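Local coordinates for protein L-amino acid deaminase (Proteus vulgaris, PDB 5I39) that binds FAD as a membrane-bound L-amino acid deaminase and probably oxidises L-amino acids to the corresponding keto acids, at residues Ala159-Asn162 with Gln163-Gly167; Val277-Pro280 with Gly281-Phe285; Pro316-Pro319 with Glu320-Ala323. All coordinates share one frame; numbering follows the deposited sequence.

Contact 1: Ala159-Asn162 with Gln163-Gly167; sequences AELN and QRLRG
Leu161 and Leu165, one helical turn apart, meet through their CD1 methyls: Leu161 CD1 lies 3.5 Å from Leu165 CD1. The two chains run at a slant to each other. Leu161 reaches its neighbour because CG stands anti to the backbone N (chi1 179°), whereas Leu165 CG lies anti to its own carbonyl carbon. This buried side of the turn is tightly packed: Leu161 touches Ala175, and Leu165 touches Val122 and Trp172. Behind the leucines the backbone is drawn together as well. Leu165 N donates to Leu161 O at 3.0 Å and, weakly, to Asn162 O at 3.3 Å, so one N-H is divided between two carbonyls where Leu165 departs from helical angles. Two residues earlier Gln163 N donates to Ala159 O at 3.0 Å, while the bond from Arg164 N to Glu160 O is weak. Glu160 and Arg164 both touch Phe177 on the sheet; Glu160 OE2 forms a salt bridge with Arg154, and in the conformer given Arg164 NH2 donates to Gln119 O.

The exposed side, with Ala159, Asn162, Gln163 and Arg166, is looser. Here chi1 64° turns the otherwise straight Arg166 chain back to the helix end, and its NH1 donates to Gln163 O at 2.8 Å, Gln163 O lying in the guanidinium plane. A positive charge bound to a late carbonyl probably suits the negative end of the helix dipole. The arrangement is the C-terminal end of an amphipathic helix, 158-164, whose leucine side lies on the beta sheet containing strands 117-123 and 175-178.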
ATOM      1  N   ALA A 159       5.427  26.965  17.769  1.00 11.16           N
ATOM      2  CA  ALA A 159       4.720  26.136  18.751  1.00 11.72           C
ATOM      3  C   ALA A 159       4.120  24.860  18.166  1.00 11.45           C
ATOM      4  O   ALA A 159       4.263  23.785  18.748  1.00 11.61           O
ATOM      5  CB  ALA A 159       3.642  26.949  19.450  1.00 12.90           C
ATOM      6  N   GLU A 160       3.461  24.970  17.015  1.00 11.12           N
ATOM      7  CA  GLU A 160       2.830  23.800  16.404  1.00 11.14           C
ATOM      8  C   GLU A 160       3.864  22.729  16.044  1.00 10.76           C
ATOM      9  O   GLU A 160       3.647  21.543  16.286  1.00 11.61           O
ATOM     10  CB  GLU A 160       2.022  24.189  15.171  1.00 11.63           C
ATOM     11  CG  GLU A 160       1.122  23.067  14.682  1.00 12.48           C
ATOM     12  CD  GLU A 160       0.213  23.470  13.541  1.00 12.73           C
ATOM     13  OE1 GLU A 160       0.482  24.474  12.846  1.00 12.28           O
ATOM     14  OE2 GLU A 160      -0.783  22.757  13.320  1.00 14.81           O
ATOM     15  N   LEU A 161       4.989  23.154  15.479  1.00 10.20           N
ATOM     16  CA  LEU A 161       6.078  22.233  15.170  1.00 10.24           C
ATOM     17  C   LEU A 161       6.687  21.628  16.434  1.00 10.44           C
ATOM     18  O   LEU A 161       6.927  20.419  16.506  1.00 11.05           O
ATOM     19  CB  LEU A 161       7.160  22.935  14.351  1.00 10.61           C
ATOM     20  CG  LEU A 161       8.383  22.090  13.974  1.00 11.46           C
ATOM     21  CD1 LEU A 161       7.994  20.866  13.160  1.00 11.91           C
ATOM     22  CD2 LEU A 161       9.384  22.938  13.211  1.00 12.73           C
ATOM     23  N   ASN A 162       6.941  22.478  17.424  1.00 10.56           N
ATOM     24  CA  ASN A 162       7.538  22.028  18.680  1.00 11.83           C
ATOM     25  C   ASN A 162       6.702  20.958  19.374  1.00 12.05           C
ATOM     26  O   ASN A 162       7.250  20.022  19.959  1.00 13.50           O
ATOM     27  CB  ASN A 162       7.750  23.212  19.624  1.00 13.00           C
ATOM     28  CG  ASN A 162       8.739  24.230  19.081  1.00 13.85           C
ATOM     29  OD1 ASN A 162       9.575  23.916  18.237  1.00 14.96           O
ATOM     30  ND2 ASN A 162       8.638  25.463  19.561  1.00 15.09           N
ATOM     31  N   GLN A 163       5.379  21.091  19.298  1.00 12.19           N
ATOM     32  CA  GLN A 163       4.474  20.104  19.885  1.00 13.85           C
ATOM     33  C   GLN A 163       4.587  18.752  19.167  1.00 13.49           C
ATOM     34  O   GLN A 163       4.614  17.709  19.824  1.00 15.93           O
ATOM     35  CB  GLN A 163       3.031  20.628  19.885  1.00 15.87           C
ATOM     36  CG  GLN A 163       1.971  19.667  20.419  1.00 20.21           C
ATOM     37  CD  GLN A 163       2.239  19.172  21.835  1.00 23.68           C
ATOM     38  OE1 GLN A 163       2.805  19.889  22.662  1.00 25.98           O
ATOM     39  NE2 GLN A 163       1.823  17.941  22.124  1.00 26.91           N
ATOM     40  N   ARG A 164       4.676  18.777  17.835  1.00 11.73           N
ATOM     41  CA  ARG A 164       4.827  17.542  17.050  0.70 12.13           C
ATOM     42  C   ARG A 164       6.179  16.862  17.265  1.00 12.08           C
ATOM     43  O   ARG A 164       6.288  15.650  17.117  1.00 12.58           O
ATOM     44  CB  ARG A 164       4.659  17.804  15.549  0.70 12.33           C
ATOM     45  CG  ARG A 164       3.331  18.400  15.104  0.70 13.29           C
ATOM     46  CD  ARG A 164       2.116  17.541  15.394  0.70 14.53           C
ATOM     47  NE  ARG A 164       2.095  16.279  14.648  0.70 13.87           N
ATOM     48  CZ  ARG A 164       1.011  15.527  14.437  0.70 12.89           C
ATOM     49  NH1 ARG A 164      -0.187  15.886  14.895  0.70 14.19           N
ATOM     50  NH2 ARG A 164       1.122  14.397  13.750  0.70 10.32           N
ATOM     51  N   LEU A 165       7.204  17.641  17.604  1.00 12.38           N
ATOM     52  CA  LEU A 165       8.554  17.114  17.822  1.00 12.38           C
ATOM     53  C   LEU A 165       8.994  17.225  19.279  1.00 13.07           C
ATOM     54  O   LEU A 165      10.181  17.392  19.569  1.00 14.09           O
ATOM     55  CB  LEU A 165       9.539  17.828  16.892  1.00 12.24           C
ATOM     56  CG  LEU A 165       9.247  17.692  15.396  1.00 12.44           C
ATOM     57  CD1 LEU A 165      10.234  18.522  14.592  1.00 13.04           C
ATOM     58  CD2 LEU A 165       9.297  16.244  14.934  1.00 13.47           C
ATOM     59  N   ARG A 166       8.044  17.090  20.199  1.00 13.91           N
ATOM     60  CA  ARG A 166       8.353  17.251  21.617  1.00 15.09           C
ATOM     61  C   ARG A 166       9.315  16.158  22.088  1.00 15.03           C
ATOM     62  O   ARG A 166       9.170  14.986  21.736  1.00 15.40           O
ATOM     63  CB  ARG A 166       7.082  17.306  22.470  1.00 17.56           C
ATOM     64  CG  ARG A 166       6.222  16.054  22.491  1.00 19.97           C
ATOM     65  CD  ARG A 166       4.895  16.348  23.176  1.00 22.67           C
ATOM     66  NE  ARG A 166       3.972  15.214  23.139  1.00 25.61           N
ATOM     67  CZ  ARG A 166       3.255  14.835  22.078  1.00 26.42           C
ATOM     68  NH1 ARG A 166       3.337  15.477  20.912  1.00 27.41           N
ATOM     69  NH2 ARG A 166       2.446  13.783  22.182  1.00 28.79           N
ATOM     70  N   GLY A 167      10.329  16.576  22.842  1.00 15.28           N
ATOM     71  CA  GLY A 167      11.397  15.689  23.292  1.00 15.09           C
ATOM     72  C   GLY A 167      12.547  15.490  22.318  1.00 14.81           C
ATOM     73  O   GLY A 167      13.453  14.709  22.601  1.00 16.06           O
TER

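Contact 2: Val277-Pro280 with Gly281-Phe285; sequences VALP and GGIFF
Val277 and Phe285 form an antiparallel pair joined by two backbone hydrogen bonds, Val277 N to Phe285 O at 2.9 Å and Phe285 N to Val277 O at 3.1 Å. Leu279 and Ile283 pair likewise, with Leu279 N to Ile283 O at 2.8 Å and Ile283 N to Leu279 O at 3.2 Å. Between them Phe284 CA and Ala278 CA make CA-H...O contacts to Val277 O and Ile283 O.

At the turn Leu279 O also accepts from water 1, which in turn accepts from Gly282 N. Positive phi suits glycine at Gly281 and Gly282.

Apolar contacts occupy both faces. On one, Val277 CB sits over the Phe285 ring, offset toward its rim, in a CH-pi contact, 3.7 Å from the centroid and 22° off the normal; chi1 61° brings the ring under it. Leu279 CB and Ile283 CB meet more loosely here, at 4.1 Å. On the other, Ala278 CB lies at the edge of the Phe284 ring, 3.6 Å from CD1. Phe332 and Phe335 add edge-to-face contacts to Phe285. The whole is a beta hairpin with a three-residue loop, built into a large mixed sheet beside strand 117-123.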
ATOM      1  N   VAL A 277       7.006  11.064  11.775  1.00  8.15           N
ATOM      2  CA  VAL A 277       8.109  12.021  11.751  1.00  8.39           C
ATOM      3  C   VAL A 277       9.153  11.565  10.742  1.00  8.48           C
ATOM      4  O   VAL A 277       9.473  10.378  10.669  1.00  8.72           O
ATOM      5  CB  VAL A 277       8.726  12.152  13.161  1.00  8.99           C
ATOM      6  CG1 VAL A 277      10.030  12.943  13.148  1.00  9.55           C
ATOM      7  CG2 VAL A 277       7.727  12.803  14.106  1.00  9.29           C
ATOM      8  N   ALA A 278       9.683  12.525   9.984  1.00  8.66           N
ATOM      9  CA  ALA A 278      10.744  12.291   9.007  1.00  9.28           C
ATOM     10  C   ALA A 278      11.742  13.438   9.111  1.00  9.73           C
ATOM     11  O   ALA A 278      11.381  14.599   8.890  1.00  9.89           O
ATOM     12  CB  ALA A 278      10.167  12.214   7.605  1.00  9.91           C
ATOM     13  N   LEU A 279      12.986  13.114   9.462  1.00 10.38           N
ATOM     14  CA  LEU A 279      14.007  14.129   9.725  1.00 10.92           C
ATOM     15  C   LEU A 279      15.284  13.859   8.949  1.00 11.69           C
ATOM     16  O   LEU A 279      15.584  12.702   8.636  1.00 12.60           O
ATOM     17  CB  LEU A 279      14.366  14.168  11.214  1.00 11.59           C
ATOM     18  CG  LEU A 279      13.206  14.357  12.188  1.00 11.52           C
ATOM     19  CD1 LEU A 279      13.642  14.082  13.617  1.00 12.50           C
ATOM     20  CD2 LEU A 279      12.638  15.761  12.061  1.00 11.69           C
ATOM     21  N   PRO A 280      16.069  14.920   8.670  1.00 12.32           N
ATOM     22  CA  PRO A 280      17.442  14.749   8.191  1.00 13.31           C
ATOM     23  C   PRO A 280      18.237  13.798   9.078  1.00 14.34           C
ATOM     24  O   PRO A 280      17.960  13.691  10.271  1.00 15.12           O
ATOM     25  CB  PRO A 280      18.021  16.163   8.279  1.00 13.82           C
ATOM     26  CG  PRO A 280      16.844  17.052   8.097  1.00 13.30           C
ATOM     27  CD  PRO A 280      15.710  16.348   8.779  1.00 12.54           C
ATOM     28  N   GLY A 281      19.214  13.123   8.484  1.00 15.20           N
ATOM     29  CA  GLY A 281      19.955  12.059   9.161  1.00 16.17           C
ATOM     30  C   GLY A 281      19.249  10.713   9.125  1.00 16.22           C
ATOM     31  O   GLY A 281      19.629   9.798   9.853  1.00 17.71           O
ATOM     32  N   GLY A 282      18.229  10.593   8.276  1.00 15.64           N
ATOM     33  CA  GLY A 282      17.500   9.346   8.081  1.00 15.32           C
ATOM     34  C   GLY A 282      16.706   8.858   9.276  1.00 14.21           C
ATOM     35  O   GLY A 282      16.689   7.663   9.553  1.00 14.50           O
ATOM     36  N   ILE A 283      16.041   9.777   9.975  1.00 13.11           N
ATOM     37  CA  ILE A 283      15.262   9.438  11.169  1.00 12.45           C
ATOM     38  C   ILE A 283      13.779   9.428  10.796  1.00 11.25           C
ATOM     39  O   ILE A 283      13.198  10.472  10.484  1.00 11.43           O
ATOM     40  CB  ILE A 283      15.534  10.416  12.330  1.00 14.00           C
ATOM     41  CG1 ILE A 283      17.035  10.426  12.659  1.00 16.14           C
ATOM     42  CG2 ILE A 283      14.719  10.027  13.562  1.00 14.46           C
ATOM     43  CD1 ILE A 283      17.482  11.558  13.560  1.00 17.77           C
ATOM     44  N   PHE A 284      13.183   8.236  10.836  1.00 10.56           N
ATOM     45  CA  PHE A 284      11.806   8.024  10.395  1.00 10.27           C
ATOM     46  C   PHE A 284      11.084   7.153  11.399  1.00 10.09           C
ATOM     47  O   PHE A 284      11.542   6.049  11.688  1.00 11.50           O
ATOM     48  CB  PHE A 284      11.774   7.332   9.029  1.00 11.28           C
ATOM     49  CG  PHE A 284      12.630   7.999   7.998  1.00 11.89           C
ATOM     50  CD1 PHE A 284      12.268   9.235   7.479  1.00 13.26           C
ATOM     51  CD2 PHE A 284      13.811   7.411   7.557  1.00 12.55           C
ATOM     52  CE1 PHE A 284      13.064   9.872   6.539  1.00 14.56           C
ATOM     53  CE2 PHE A 284      14.610   8.041   6.615  1.00 13.88           C
ATOM     54  CZ  PHE A 284      14.234   9.272   6.102  1.00 14.71           C
ATOM     55  N   PHE A 285       9.959   7.629  11.926  1.00  9.06           N
ATOM     56  CA  PHE A 285       9.118   6.779  12.758  1.00  9.10           C
ATOM     57  C   PHE A 285       7.646   7.126  12.639  1.00  8.61           C
ATOM     58  O   PHE A 285       7.281   8.232  12.227  1.00  8.48           O
ATOM     59  CB  PHE A 285       9.567   6.784  14.223  1.00 10.00           C
ATOM     60  CG  PHE A 285       9.510   8.127  14.891  1.00 10.85           C
ATOM     61  CD1 PHE A 285       8.334   8.590  15.469  1.00 11.36           C
ATOM     62  CD2 PHE A 285      10.651   8.917  14.980  1.00 11.64           C
ATOM     63  CE1 PHE A 285       8.294   9.824  16.109  1.00 12.38           C
ATOM     64  CE2 PHE A 285      10.618  10.149  15.612  1.00 12.52           C
ATOM     65  CZ  PHE A 285       9.440  10.602  16.183  1.00 12.48           C
TER
HETATM   66  O   HOH W   1      16.958  11.993   6.171  1.00 21.89           O

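Contact 3: Pro316-Pro319 with Glu320-Ala323; sequences PDLP and ELNA
Water 2 ties Asp317 to Glu320, accepting from Asp317 N at 2.9 Å and donating to Glu320 OE1 at 2.7 Å. In the other direction Glu320 N donates directly to Asp317 OD1 over 2.9 Å, meeting the oxygen nearly end-on to its C-O bond (N-H...O 158°). Asp317 can turn back to this N-H because CG stands between the backbone N and the carbonyl carbon, with chi1 57°. The two carboxylates stand almost perpendicular, 89° between their planes. Asp317 OD1 and Glu320 OE1 stay 4.7 Å apart; the N-terminal helix end would probably favour the charged form of Asp317.

The backbone bonds of the first turn follow: Leu321 N to Asp317 O, Asn322 N to Leu318 O, and Ala323 N to Pro319 O. Pro319 O also accepts from water 3, which in turn accepts from Asn322 ND2, so this carbonyl is held by an amide and a water together.

The extended Glu320 chain brings its carboxylate alongside the Pro316 ring, OE1 3.3 Å from Pro316 CB. Apolar contacts brace the turn from the residue before the cap. Pro316 CG lies 3.9 Å from Leu321 CD2, the ring and the leucine meeting at a slant. Leu318 CD2 is a loose 4.4 Å from Leu321 CD1, and both leucines touch Gln343. Leu321 is the buried member, touching Pro297 and Ser262 as well, and its O accepts from Gln264 NE2; most of the remaining residues are exposed. Together these features make a helix N-terminus with an aspartate N-cap in a capping-box-like arrangement, the return link made through water 2, and a hydrophobic staple between Pro316 and Leu321, opening helix 318-331.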
ATOM      1  N   PRO A 316      20.083  -2.562   4.230  1.00 21.76           N
ATOM      2  CA  PRO A 316      21.008  -2.271   5.323  1.00 22.20           C
ATOM      3  C   PRO A 316      21.395  -3.543   6.077  1.00 22.45           C
ATOM      4  O   PRO A 316      20.547  -4.411   6.299  1.00 23.24           O
ATOM      5  CB  PRO A 316      20.210  -1.321   6.226  1.00 22.74           C
ATOM      6  CG  PRO A 316      18.789  -1.574   5.895  1.00 23.45           C
ATOM      7  CD  PRO A 316      18.773  -1.920   4.439  1.00 22.00           C
ATOM      8  N   ASP A 317      22.673  -3.654   6.438  1.00 22.66           N
ATOM      9  CA  ASP A 317      23.155  -4.802   7.219  1.00 22.84           C
ATOM     10  C   ASP A 317      22.749  -4.658   8.689  1.00 21.74           C
ATOM     11  O   ASP A 317      22.185  -3.632   9.088  1.00 20.28           O
ATOM     12  CB  ASP A 317      24.676  -5.036   7.044  1.00 24.18           C
ATOM     13  CG  ASP A 317      25.542  -3.824   7.417  1.00 25.77           C
ATOM     14  OD1 ASP A 317      25.101  -2.941   8.185  1.00 25.86           O
ATOM     15  OD2 ASP A 317      26.693  -3.768   6.933  1.00 26.62           O
ATOM     16  N   LEU A 318      23.013  -5.691   9.485  1.00 21.25           N
ATOM     17  CA  LEU A 318      22.641  -5.685  10.903  1.00 21.21           C
ATOM     18  C   LEU A 318      23.273  -4.544  11.719  1.00 20.92           C
ATOM     19  O   LEU A 318      22.576  -3.933  12.536  1.00 19.99           O
ATOM     20  CB  LEU A 318      22.913  -7.048  11.556  1.00 22.77           C
ATOM     21  CG  LEU A 318      22.088  -8.230  11.034  1.00 23.60           C
ATOM     22  CD1 LEU A 318      22.596  -9.525  11.650  1.00 25.44           C
ATOM     23  CD2 LEU A 318      20.597  -8.066  11.308  1.00 24.54           C
ATOM     24  N   PRO A 319      24.573  -4.242  11.499  1.00 19.91           N
ATOM     25  CA  PRO A 319      25.145  -3.038  12.120  1.00 19.76           C
ATOM     26  C   PRO A 319      24.412  -1.732  11.785  1.00 18.73           C
ATOM     27  O   PRO A 319      24.173  -0.924  12.686  1.00 18.44           O
ATOM     28  CB  PRO A 319      26.576  -3.003  11.571  1.00 20.22           C
ATOM     29  CG  PRO A 319      26.908  -4.432  11.343  1.00 20.64           C
ATOM     30  CD  PRO A 319      25.628  -5.100  10.923  1.00 20.36           C
ATOM     31  N   GLU A 320      24.058  -1.530  10.515  1.00 18.83           N
ATOM     32  CA  GLU A 320      23.320  -0.323  10.116  1.00 18.23           C
ATOM     33  C   GLU A 320      21.934  -0.266  10.766  1.00 16.90           C
ATOM     34  O   GLU A 320      21.506   0.797  11.207  1.00 16.40           O
ATOM     35  CB  GLU A 320      23.187  -0.189   8.593  1.00 20.30           C
ATOM     36  CG  GLU A 320      22.625   1.174   8.177  1.00 22.20           C
ATOM     37  CD  GLU A 320      22.464   1.367   6.679  1.00 23.82           C
ATOM     38  OE1 GLU A 320      22.965   0.546   5.888  1.00 25.82           O
ATOM     39  OE2 GLU A 320      21.820   2.358   6.285  1.00 25.45           O
ATOM     40  N   LEU A 321      21.235  -1.398  10.819  1.00 16.56           N
ATOM     41  CA  LEU A 321      19.904  -1.448  11.441  1.00 15.73           C
ATOM     42  C   LEU A 321      19.958  -1.099  12.932  1.00 15.16           C
ATOM     43  O   LEU A 321      19.132  -0.330  13.430  1.00 14.45           O
ATOM     44  CB  LEU A 321      19.257  -2.818  11.221  1.00 16.84           C
ATOM     45  CG  LEU A 321      18.801  -3.055   9.777  1.00 18.20           C
ATOM     46  CD1 LEU A 321      18.671  -4.538   9.468  1.00 20.23           C
ATOM     47  CD2 LEU A 321      17.488  -2.337   9.492  1.00 18.94           C
ATOM     48  N   ASN A 322      20.949  -1.646  13.628  1.00 15.28           N
ATOM     49  CA  ASN A 322      21.172  -1.319  15.031  1.00 15.29           C
ATOM     50  C   ASN A 322      21.534   0.158  15.221  1.00 14.46           C
ATOM     51  O   ASN A 322      21.011   0.824  16.119  1.00 14.73           O
ATOM     52  CB  ASN A 322      22.275  -2.207  15.599  1.00 16.65           C
ATOM     53  CG  ASN A 322      22.461  -2.019  17.090  1.00 18.05           C
ATOM     54  OD1 ASN A 322      21.666  -2.512  17.884  1.00 20.58           O
ATOM     55  ND2 ASN A 322      23.516  -1.307  17.479  1.00 18.73           N
ATOM     56  N   ALA A 323      22.420   0.658  14.362  1.00 13.96           N
ATOM     57  CA  ALA A 323      22.830   2.065  14.385  1.00 13.81           C
ATOM     58  C   ALA A 323      21.661   3.014  14.105  1.00 13.57           C
ATOM     59  O   ALA A 323      21.614   4.113  14.650  1.00 13.96           O
ATOM     60  CB  ALA A 323      23.956   2.304  13.391  1.00 14.47           C
TER
HETATM   61  O   HOH W   2      24.484  -1.672   5.433  1.00 33.60           O
HETATM   62  O   HOH W   3      25.474  -0.747  15.280  1.00 21.91           O

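Overall arrangement
Contacts 1 and 2 touch, Leu165 CD2 packing 3.8 Å from Val277 CG1, although their centres lie 15 Å apart; Val122 on strand 117-123 touches both leucine and valine. Contact 3 is separate, about 8 Å from contact 2 and 16 Å from contact 1 between nearest atoms. The helix it starts nevertheless runs on to contact 2, where Leu328 and Glu331 cover Ile283 and Lys327 NZ donates to Gly281 O. The side chains of Phe284 and Pro316 each lie about 10 Å from the bound FAD. Phe284 is also about 4 Å from Tyr80, an FAD-binding residue, whereas the side chains of Arg164 and Leu165 in contact 1 are about 11 Å from those of Gln82 and Tyr80.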